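Local coordinates for protein AlyGC (Glaciecola chathamensis, PDB 5GKD) that probably depolymerises alginate as a lyase of polysaccharide lyase family 6, with calcium bound in one of its two parallel beta-helix regions, at residues A[473-487]-A[502-516]. Residues are numbered along the deposited sequence; the frame is centred on the assembly and turned at random.
Sequences VSKILSLDKTLTIRA and LIEINNKGNLTLDGV
Thr-482 and Asn-510 meet through matched first torsions: OG1 (chi1 -64°) and the amide carbon CG (chi1 -54°) each sit opposite the carbonyl carbon of their own residue. This brings Asn-510 ND2 to 3.0 Å from Thr-482 OG1, in a nearly straight hydrogen bond lying in the amide plane. The pair belongs to a parallel beta-helix, in which 473-487 and 502-516 are successive coils stacked in parallel. Strand 477-479 pairs with 503-505, and strand 482-487 with 510-514. Water 1 links Thr-482 OG1 to the carbonyl of Lys-508, while Asn-510 OD1 accepts from the backbone N of Arg-544 on the next coil. The side chain of Asn-510 thus connects to both neighbouring coils. A valine in place of Thr-482 would probably leave Asn-510 ND2 without this acceptor and water 1 without one of its anchors.

The same face continues with Thr-484 beside Thr-512, their CG2 methyls 3.8 Å apart. On the opposite face, apolar side chains fill the interior. Leu-479 is turned with CG away from its own N (chi1 -166°), and its CD2 reaches across the interior to strand 510-514, 3.6 Å from Leu-511 CB. The two leucines cross at about a right angle. Ile-485 CB rests 3.9 Å from Leu-513 CD2. Near the start, Leu-502 CD1 rests against both Val-473 CG1 and Leu-477 CD2, each 3.8 Å away. Helix 450-457 packs on Leu-477 and Leu-483.

Between the two strand pairings, the type II turn from Asn-506 to Gly-509 accompanies a two-residue shift in register. At the far end, Arg-486 NE forms a weak salt bridge with Asp-514 OD2. Water 2 bridges the same two side chains: it accepts from Arg-486 NH2 at 2.7 Å, at the guanidinium edge, and donates to Asp-514 OD2 at 3.0 Å.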
ATOM      1  N   VAL A 473       3.135 -13.892 -22.970  1.00 36.37           N
ATOM      2  CA  VAL A 473       3.780 -13.030 -21.986  1.00 32.43           C
ATOM      3  C   VAL A 473       3.872 -13.799 -20.680  1.00 29.15           C
ATOM      4  O   VAL A 473       2.904 -13.859 -19.915  1.00 34.41           O
ATOM      5  CB  VAL A 473       3.039 -11.702 -21.809  1.00 33.27           C
ATOM      6  CG1 VAL A 473       3.731 -10.861 -20.770  1.00 31.15           C
ATOM      7  CG2 VAL A 473       2.995 -10.961 -23.130  1.00 32.42           C
ATOM      8  N   SER A 474       5.034 -14.393 -20.424  1.00 28.30           N
ATOM      9  CA  SER A 474       5.294 -15.165 -19.222  1.00 32.14           C
ATOM     10  C   SER A 474       5.894 -14.335 -18.098  1.00 33.05           C
ATOM     11  O   SER A 474       6.058 -14.852 -16.990  1.00 34.93           O
ATOM     12  CB  SER A 474       6.244 -16.326 -19.543  1.00 33.84           C
ATOM     13  OG  SER A 474       7.339 -15.865 -20.310  1.00 41.23           O
ATOM     14  N   LYS A 475       6.228 -13.077 -18.351  1.00 31.30           N
ATOM     15  CA  LYS A 475       6.846 -12.219 -17.353  1.00 35.15           C
ATOM     16  C   LYS A 475       6.154 -10.868 -17.369  1.00 35.62           C
ATOM     17  O   LYS A 475       5.850 -10.335 -18.440  1.00 33.00           O
ATOM     18  CB  LYS A 475       8.342 -12.054 -17.617  1.00 36.15           C
ATOM     19  CG  LYS A 475       9.113 -13.342 -17.402  1.00 41.91           C
ATOM     20  CD  LYS A 475      10.617 -13.176 -17.587  1.00 53.07           C
ATOM     21  CE  LYS A 475      10.982 -12.923 -19.051  1.00 53.81           C
ATOM     22  NZ  LYS A 475      12.468 -12.914 -19.283  1.00 53.21           N
ATOM     23  N   ILE A 476       5.901 -10.326 -16.175  1.00 33.11           N
ATOM     24  CA  ILE A 476       5.222  -9.042 -16.065  1.00 35.74           C
ATOM     25  C   ILE A 476       5.961  -7.988 -16.879  1.00 34.06           C
ATOM     26  O   ILE A 476       7.196  -7.912 -16.860  1.00 38.13           O
ATOM     27  CB  ILE A 476       5.095  -8.643 -14.590  1.00 36.49           C
ATOM     28  CG1 ILE A 476       4.088  -9.556 -13.890  1.00 35.68           C
ATOM     29  CG2 ILE A 476       4.654  -7.207 -14.456  1.00 32.21           C
ATOM     30  CD1 ILE A 476       3.948  -9.255 -12.417  1.00 38.63           C
ATOM     31  N   LEU A 477       5.206  -7.197 -17.633  1.00 30.34           N
ATOM     32  CA  LEU A 477       5.752  -6.095 -18.418  1.00 29.33           C
ATOM     33  C   LEU A 477       5.728  -4.854 -17.538  1.00 32.94           C
ATOM     34  O   LEU A 477       4.694  -4.198 -17.414  1.00 33.49           O
ATOM     35  CB  LEU A 477       4.930  -5.882 -19.682  1.00 27.20           C
ATOM     36  CG  LEU A 477       5.048  -6.795 -20.901  1.00 33.08           C
ATOM     37  CD1 LEU A 477       5.882  -8.014 -20.645  1.00 29.32           C
ATOM     38  CD2 LEU A 477       3.666  -7.172 -21.400  1.00 28.36           C
ATOM     39  N   SER A 478       6.848  -4.529 -16.902  1.00 32.94           N
ATOM     40  CA  SER A 478       6.894  -3.379 -16.008  1.00 30.78           C
ATOM     41  C   SER A 478       7.441  -2.186 -16.776  1.00 31.62           C
ATOM     42  O   SER A 478       8.533  -2.250 -17.353  1.00 33.46           O
ATOM     43  CB  SER A 478       7.709  -3.670 -14.745  1.00 33.10           C
ATOM     44  OG  SER A 478       8.935  -4.281 -15.053  1.00 42.41           O
ATOM     45  N   LEU A 479       6.661  -1.118 -16.803  1.00 27.68           N
ATOM     46  CA  LEU A 479       6.941   0.072 -17.590  1.00 28.94           C
ATOM     47  C   LEU A 479       7.461   1.171 -16.671  1.00 29.98           C
ATOM     48  O   LEU A 479       6.770   1.574 -15.728  1.00 28.66           O
ATOM     49  CB  LEU A 479       5.671   0.524 -18.305  1.00 26.46           C
ATOM     50  CG  LEU A 479       5.767   1.537 -19.428  1.00 30.59           C
ATOM     51  CD1 LEU A 479       6.802   1.102 -20.445  1.00 30.55           C
ATOM     52  CD2 LEU A 479       4.417   1.631 -20.076  1.00 31.56           C
ATOM     53  N   ASP A 480       8.677   1.643 -16.938  1.00 27.64           N
ATOM     54  CA  ASP A 480       9.271   2.734 -16.178  1.00 26.67           C
ATOM     55  C   ASP A 480       9.718   3.841 -17.118  1.00 25.99           C
ATOM     56  O   ASP A 480      10.608   4.618 -16.790  1.00 26.34           O
ATOM     57  CB  ASP A 480      10.427   2.251 -15.289  1.00 28.53           C
ATOM     58  CG  ASP A 480      11.598   1.665 -16.079  1.00 32.57           C
ATOM     59  OD1 ASP A 480      11.576   1.679 -17.322  1.00 36.38           O
ATOM     60  OD2 ASP A 480      12.563   1.191 -15.450  1.00 37.48           O
ATOM     61  N   LYS A 481       9.087   3.928 -18.287  1.00 25.10           N
ATOM     62  CA  LYS A 481       9.358   4.991 -19.240  1.00 23.72           C
ATOM     63  C   LYS A 481       8.061   5.315 -19.971  1.00 24.82           C
ATOM     64  O   LYS A 481       7.028   4.679 -19.749  1.00 24.82           O
ATOM     65  CB  LYS A 481      10.470   4.576 -20.203  1.00 25.06           C
ATOM     66  CG  LYS A 481      10.035   3.523 -21.208  1.00 30.54           C
ATOM     67  CD  LYS A 481      11.208   2.731 -21.769  1.00 30.52           C
ATOM     68  CE  LYS A 481      11.720   1.748 -20.754  1.00 36.20           C
ATOM     69  NZ  LYS A 481      12.732   0.814 -21.324  1.00 37.03           N
ATOM     70  N   THR A 482       8.112   6.301 -20.857  1.00 24.12           N
ATOM     71  CA  THR A 482       6.951   6.633 -21.675  1.00 22.54           C
ATOM     72  C   THR A 482       6.996   5.792 -22.947  1.00 27.10           C
ATOM     73  O   THR A 482       8.008   5.781 -23.658  1.00 25.30           O
ATOM     74  CB  THR A 482       6.920   8.130 -21.996  1.00 22.88           C
ATOM     75  OG1 THR A 482       6.762   8.886 -20.776  1.00 24.82           O
ATOM     76  CG2 THR A 482       5.778   8.456 -22.941  1.00 20.85           C
ATOM     77  N   LEU A 483       5.914   5.072 -23.223  1.00 25.73           N
ATOM     78  CA  LEU A 483       5.953   4.080 -24.290  1.00 26.21           C
ATOM     79  C   LEU A 483       4.588   3.948 -24.942  1.00 26.05           C
ATOM     80  O   LEU A 483       3.562   4.038 -24.266  1.00 27.39           O
ATOM     81  CB  LEU A 483       6.395   2.719 -23.742  1.00 26.21           C
ATOM     82  CG  LEU A 483       7.162   1.797 -24.683  1.00 32.23           C
ATOM     83  CD1 LEU A 483       8.595   2.290 -24.869  1.00 29.52           C
ATOM     84  CD2 LEU A 483       7.137   0.369 -24.156  1.00 35.68           C
ATOM     85  N   THR A 484       4.585   3.730 -26.255  1.00 30.23           N
ATOM     86  CA  THR A 484       3.385   3.386 -27.010  1.00 27.86           C
ATOM     87  C   THR A 484       3.546   1.981 -27.572  1.00 28.94           C
ATOM     88  O   THR A 484       4.562   1.674 -28.201  1.00 34.73           O
ATOM     89  CB  THR A 484       3.126   4.379 -28.147  1.00 28.28           C
ATOM     90  OG1 THR A 484       2.883   5.683 -27.607  1.00 31.12           O
ATOM     91  CG2 THR A 484       1.916   3.962 -28.952  1.00 29.93           C
ATOM     92  N   ILE A 485       2.557   1.129 -27.336  1.00 26.19           N
ATOM     93  CA  ILE A 485       2.507  -0.204 -27.921  1.00 27.79           C
ATOM     94  C   ILE A 485       1.414  -0.194 -28.988  1.00 30.61           C
ATOM     95  O   ILE A 485       0.222  -0.081 -28.672  1.00 29.97           O
ATOM     96  CB  ILE A 485       2.265  -1.277 -26.855  1.00 28.68           C
ATOM     97  CG1 ILE A 485       3.382  -1.211 -25.804  1.00 24.42           C
ATOM     98  CG2 ILE A 485       2.199  -2.646 -27.495  1.00 27.17           C
ATOM     99  CD1 ILE A 485       3.330  -2.282 -24.774  1.00 22.42           C
ATOM    100  N   ARG A 486       1.815  -0.285 -30.256  1.00 32.69           N
ATOM    101  CA  ARG A 486       0.915  -0.114 -31.392  1.00 33.68           C
ATOM    102  C   ARG A 486       0.943  -1.347 -32.282  1.00 33.09           C
ATOM    103  O   ARG A 486       2.021  -1.827 -32.643  1.00 35.19           O
ATOM    104  CB  ARG A 486       1.304   1.121 -32.210  1.00 33.04           C
ATOM    105  CG  ARG A 486       0.479   1.331 -33.475  1.00 40.60           C
ATOM    106  CD  ARG A 486       0.954   2.547 -34.231  1.00 38.33           C
ATOM    107  NE  ARG A 486       0.829   3.743 -33.405  1.00 47.70           N
ATOM    108  CZ  ARG A 486       1.506   4.872 -33.599  1.00 48.17           C
ATOM    109  NH1 ARG A 486       2.373   4.969 -34.604  1.00 46.04           N
ATOM    110  NH2 ARG A 486       1.321   5.906 -32.783  1.00 44.61           N
ATOM    111  N   ALA A 487      -0.229  -1.853 -32.641  1.00 31.51           N
ATOM    112  CA  ALA A 487      -0.302  -2.934 -33.618  1.00 38.21           C
ATOM    113  C   ALA A 487      -0.066  -2.379 -35.015  1.00 37.32           C
ATOM    114  O   ALA A 487      -0.624  -1.341 -35.383  1.00 38.88           O
ATOM    115  CB  ALA A 487      -1.659  -3.635 -33.560  1.00 38.39           C
ATOM    116  N   LEU A 502      -0.532  -8.414 -16.630  1.00 25.60           N
ATOM    117  CA  LEU A 502       0.096  -8.217 -17.925  1.00 27.95           C
ATOM    118  C   LEU A 502       1.065  -7.040 -17.897  1.00 26.03           C
ATOM    119  O   LEU A 502       2.237  -7.183 -18.244  1.00 28.55           O
ATOM    120  CB  LEU A 502      -0.976  -7.990 -18.990  1.00 25.36           C
ATOM    121  CG  LEU A 502      -0.407  -7.762 -20.380  1.00 26.73           C
ATOM    122  CD1 LEU A 502       0.392  -8.980 -20.798  1.00 24.64           C
ATOM    123  CD2 LEU A 502      -1.513  -7.450 -21.365  1.00 22.08           C
ATOM    124  N   ILE A 503       0.586  -5.867 -17.485  1.00 28.76           N
ATOM    125  CA  ILE A 503       1.371  -4.636 -17.514  1.00 26.46           C
ATOM    126  C   ILE A 503       1.297  -3.946 -16.158  1.00 24.64           C
ATOM    127  O   ILE A 503       0.202  -3.708 -15.630  1.00 24.64           O
ATOM    128  CB  ILE A 503       0.895  -3.672 -18.616  1.00 24.19           C
ATOM    129  CG1 ILE A 503       1.084  -4.301 -19.988  1.00 25.68           C
ATOM    130  CG2 ILE A 503       1.663  -2.361 -18.531  1.00 27.03           C
ATOM    131  CD1 ILE A 503       0.506  -3.475 -21.105  1.00 27.45           C
ATOM    132  N   GLU A 504       2.462  -3.591 -15.627  1.00 25.49           N
ATOM    133  CA  GLU A 504       2.627  -2.845 -14.390  1.00 24.42           C
ATOM    134  C   GLU A 504       3.237  -1.488 -14.712  1.00 24.13           C
ATOM    135  O   GLU A 504       4.233  -1.408 -15.432  1.00 24.68           O
ATOM    136  CB  GLU A 504       3.527  -3.610 -13.419  1.00 25.15           C
ATOM    137  CG  GLU A 504       3.909  -2.842 -12.183  1.00 25.51           C
ATOM    138  CD  GLU A 504       4.947  -3.572 -11.350  1.00 30.88           C
ATOM    139  OE1 GLU A 504       4.578  -4.179 -10.327  1.00 31.54           O
ATOM    140  OE2 GLU A 504       6.137  -3.541 -11.726  1.00 40.06           O
ATOM    141  N   ILE A 505       2.639  -0.429 -14.192  1.00 24.41           N
ATOM    142  CA  ILE A 505       3.109   0.927 -14.440  1.00 22.78           C
ATOM    143  C   ILE A 505       3.877   1.391 -13.203  1.00 20.64           C
ATOM    144  O   ILE A 505       3.301   1.554 -12.123  1.00 21.81           O
ATOM    145  CB  ILE A 505       1.955   1.877 -14.790  1.00 22.40           C
ATOM    146  CG1 ILE A 505       1.164   1.328 -15.978  1.00 22.88           C
ATOM    147  CG2 ILE A 505       2.491   3.278 -15.101  1.00 20.33           C
ATOM    148  CD1 ILE A 505      -0.082   2.150 -16.342  1.00 21.96           C
ATOM    149  N   ASN A 506       5.177   1.593 -13.371  1.00 21.86           N
ATOM    150  CA  ASN A 506       6.086   2.077 -12.346  1.00 20.83           C
ATOM    151  C   ASN A 506       6.317   3.572 -12.501  1.00 22.92           C
ATOM    152  O   ASN A 506       5.884   4.192 -13.470  1.00 22.98           O
ATOM    153  CB  ASN A 506       7.430   1.348 -12.431  1.00 23.14           C
ATOM    154  CG  ASN A 506       7.338  -0.111 -12.017  1.00 35.44           C
ATOM    155  OD1 ASN A 506       7.742  -1.017 -12.754  1.00 40.21           O
ATOM    156  ND2 ASN A 506       6.816  -0.347 -10.832  1.00 32.16           N
ATOM    157  N   ASN A 507       7.042   4.141 -11.534  1.00 24.62           N
ATOM    158  CA  ASN A 507       7.491   5.521 -11.634  1.00 22.44           C
ATOM    159  C   ASN A 507       8.099   5.782 -12.999  1.00 25.39           C
ATOM    160  O   ASN A 507       8.904   4.988 -13.490  1.00 24.55           O
ATOM    161  CB  ASN A 507       8.514   5.825 -10.540  1.00 20.66           C
ATOM    162  CG  ASN A 507       7.881   5.921  -9.176  1.00 22.98           C
ATOM    163  OD1 ASN A 507       6.745   6.371  -9.038  1.00 21.93           O
ATOM    164  ND2 ASN A 507       8.607   5.499  -8.159  1.00 21.03           N
ATOM    165  N   LYS A 508       7.689   6.892 -13.619  1.00 23.98           N
ATOM    166  CA  LYS A 508       8.138   7.378 -14.918  1.00 23.62           C
ATOM    167  C   LYS A 508       7.465   6.616 -16.054  1.00 24.66           C
ATOM    168  O   LYS A 508       7.627   6.992 -17.214  1.00 25.68           O
ATOM    169  CB  LYS A 508       9.671   7.325 -15.082  1.00 24.93           C
ATOM    170  CG  LYS A 508      10.406   8.029 -13.920  1.00 31.69           C
ATOM    171  CD  LYS A 508      11.897   7.781 -13.903  1.00 33.28           C
ATOM    172  CE  LYS A 508      12.534   8.362 -15.125  1.00 40.71           C
ATOM    173  NZ  LYS A 508      12.056   9.751 -15.308  1.00 37.48           N
ATOM    174  N   GLY A 509       6.690   5.579 -15.761  1.00 21.89           N
ATOM    175  CA  GLY A 509       5.948   4.896 -16.798  1.00 20.73           C
ATOM    176  C   GLY A 509       4.701   5.669 -17.199  1.00 23.48           C
ATOM    177  O   GLY A 509       3.986   6.223 -16.363  1.00 23.12           O
ATOM    178  N   ASN A 510       4.463   5.722 -18.504  1.00 22.45           N
ATOM    179  CA  ASN A 510       3.233   6.233 -19.084  1.00 21.52           C
ATOM    180  C   ASN A 510       2.975   5.377 -20.316  1.00 24.76           C
ATOM    181  O   ASN A 510       3.913   5.046 -21.041  1.00 24.67           O
ATOM    182  CB  ASN A 510       3.327   7.735 -19.448  1.00 19.67           C
ATOM    183  CG  ASN A 510       3.766   8.623 -18.266  1.00 23.51           C
ATOM    184  OD1 ASN A 510       2.983   8.905 -17.374  1.00 25.68           O
ATOM    185  ND2 ASN A 510       5.017   9.083 -18.285  1.00 25.44           N
ATOM    186  N   LEU A 511       1.720   4.996 -20.546  1.00 24.40           N
ATOM    187  CA  LEU A 511       1.420   3.933 -21.494  1.00 23.59           C
ATOM    188  C   LEU A 511       0.312   4.338 -22.455  1.00 23.24           C
ATOM    189  O   LEU A 511      -0.741   4.810 -22.024  1.00 23.80           O
ATOM    190  CB  LEU A 511       1.010   2.649 -20.754  1.00 22.43           C
ATOM    191  CG  LEU A 511       0.563   1.475 -21.636  1.00 28.31           C
ATOM    192  CD1 LEU A 511       1.698   1.020 -22.554  1.00 25.10           C
ATOM    193  CD2 LEU A 511       0.026   0.296 -20.809  1.00 22.55           C
ATOM    194  N   THR A 512       0.550   4.139 -23.749  1.00 25.14           N
ATOM    195  CA  THR A 512      -0.499   4.160 -24.757  1.00 23.27           C
ATOM    196  C   THR A 512      -0.589   2.785 -25.397  1.00 26.23           C
ATOM    197  O   THR A 512       0.429   2.223 -25.812  1.00 29.98           O
ATOM    198  CB  THR A 512      -0.242   5.218 -25.826  1.00 27.83           C
ATOM    199  OG1 THR A 512      -0.411   6.525 -25.265  1.00 25.62           O
ATOM    200  CG2 THR A 512      -1.202   5.040 -27.004  1.00 28.78           C
ATOM    201  N   LEU A 513      -1.794   2.227 -25.426  1.00 27.57           N
ATOM    202  CA  LEU A 513      -2.108   1.028 -26.184  1.00 26.02           C
ATOM    203  C   LEU A 513      -2.979   1.437 -27.363  1.00 30.25           C
ATOM    204  O   LEU A 513      -3.982   2.135 -27.184  1.00 29.52           O
ATOM    205  CB  LEU A 513      -2.842  -0.013 -25.334  1.00 26.05           C
ATOM    206  CG  LEU A 513      -2.144  -0.579 -24.102  1.00 24.74           C
ATOM    207  CD1 LEU A 513      -3.058  -1.524 -23.368  1.00 24.35           C
ATOM    208  CD2 LEU A 513      -0.881  -1.286 -24.484  1.00 26.74           C
ATOM    209  N   ASP A 514      -2.604   0.991 -28.557  1.00 30.07           N
ATOM    210  CA  ASP A 514      -3.266   1.416 -29.784  1.00 29.67           C
ATOM    211  C   ASP A 514      -3.442   0.191 -30.678  1.00 34.44           C
ATOM    212  O   ASP A 514      -2.458  -0.383 -31.157  1.00 30.32           O
ATOM    213  CB  ASP A 514      -2.448   2.514 -30.465  1.00 29.03           C
ATOM    214  CG  ASP A 514      -3.109   3.059 -31.708  1.00 36.21           C
ATOM    215  OD1 ASP A 514      -4.244   2.638 -32.022  1.00 38.24           O
ATOM    216  OD2 ASP A 514      -2.494   3.940 -32.354  1.00 38.01           O
ATOM    217  N   GLY A 515      -4.688  -0.234 -30.866  1.00 29.34           N
ATOM    218  CA  GLY A 515      -4.979  -1.306 -31.795  1.00 32.90           C
ATOM    219  C   GLY A 515      -4.565  -2.697 -31.366  1.00 31.15           C
ATOM    220  O   GLY A 515      -4.425  -3.572 -32.207  1.00 38.76           O
ATOM    221  N   VAL A 516      -4.374  -2.940 -30.095  1.00 31.01           N
ATOM    222  CA  VAL A 516      -3.897  -4.238 -29.683  1.00 25.47           C
ATOM    223  C   VAL A 516      -5.091  -5.114 -29.327  1.00 25.17           C
ATOM    224  O   VAL A 516      -6.207  -4.641 -29.135  1.00 30.14           O
ATOM    225  CB  VAL A 516      -2.896  -4.145 -28.508  1.00 29.39           C
ATOM    226  CG1 VAL A 516      -1.861  -3.069 -28.771  1.00 29.83           C
ATOM    227  CG2 VAL A 516      -3.621  -3.898 -27.189  1.00 28.37           C
TER
HETATM  228  O   HOH W   1       8.408   9.199 -18.639  1.00 23.51           O
HETATM  229  O   HOH W   2      -0.820   6.072 -31.186  1.00 40.32           O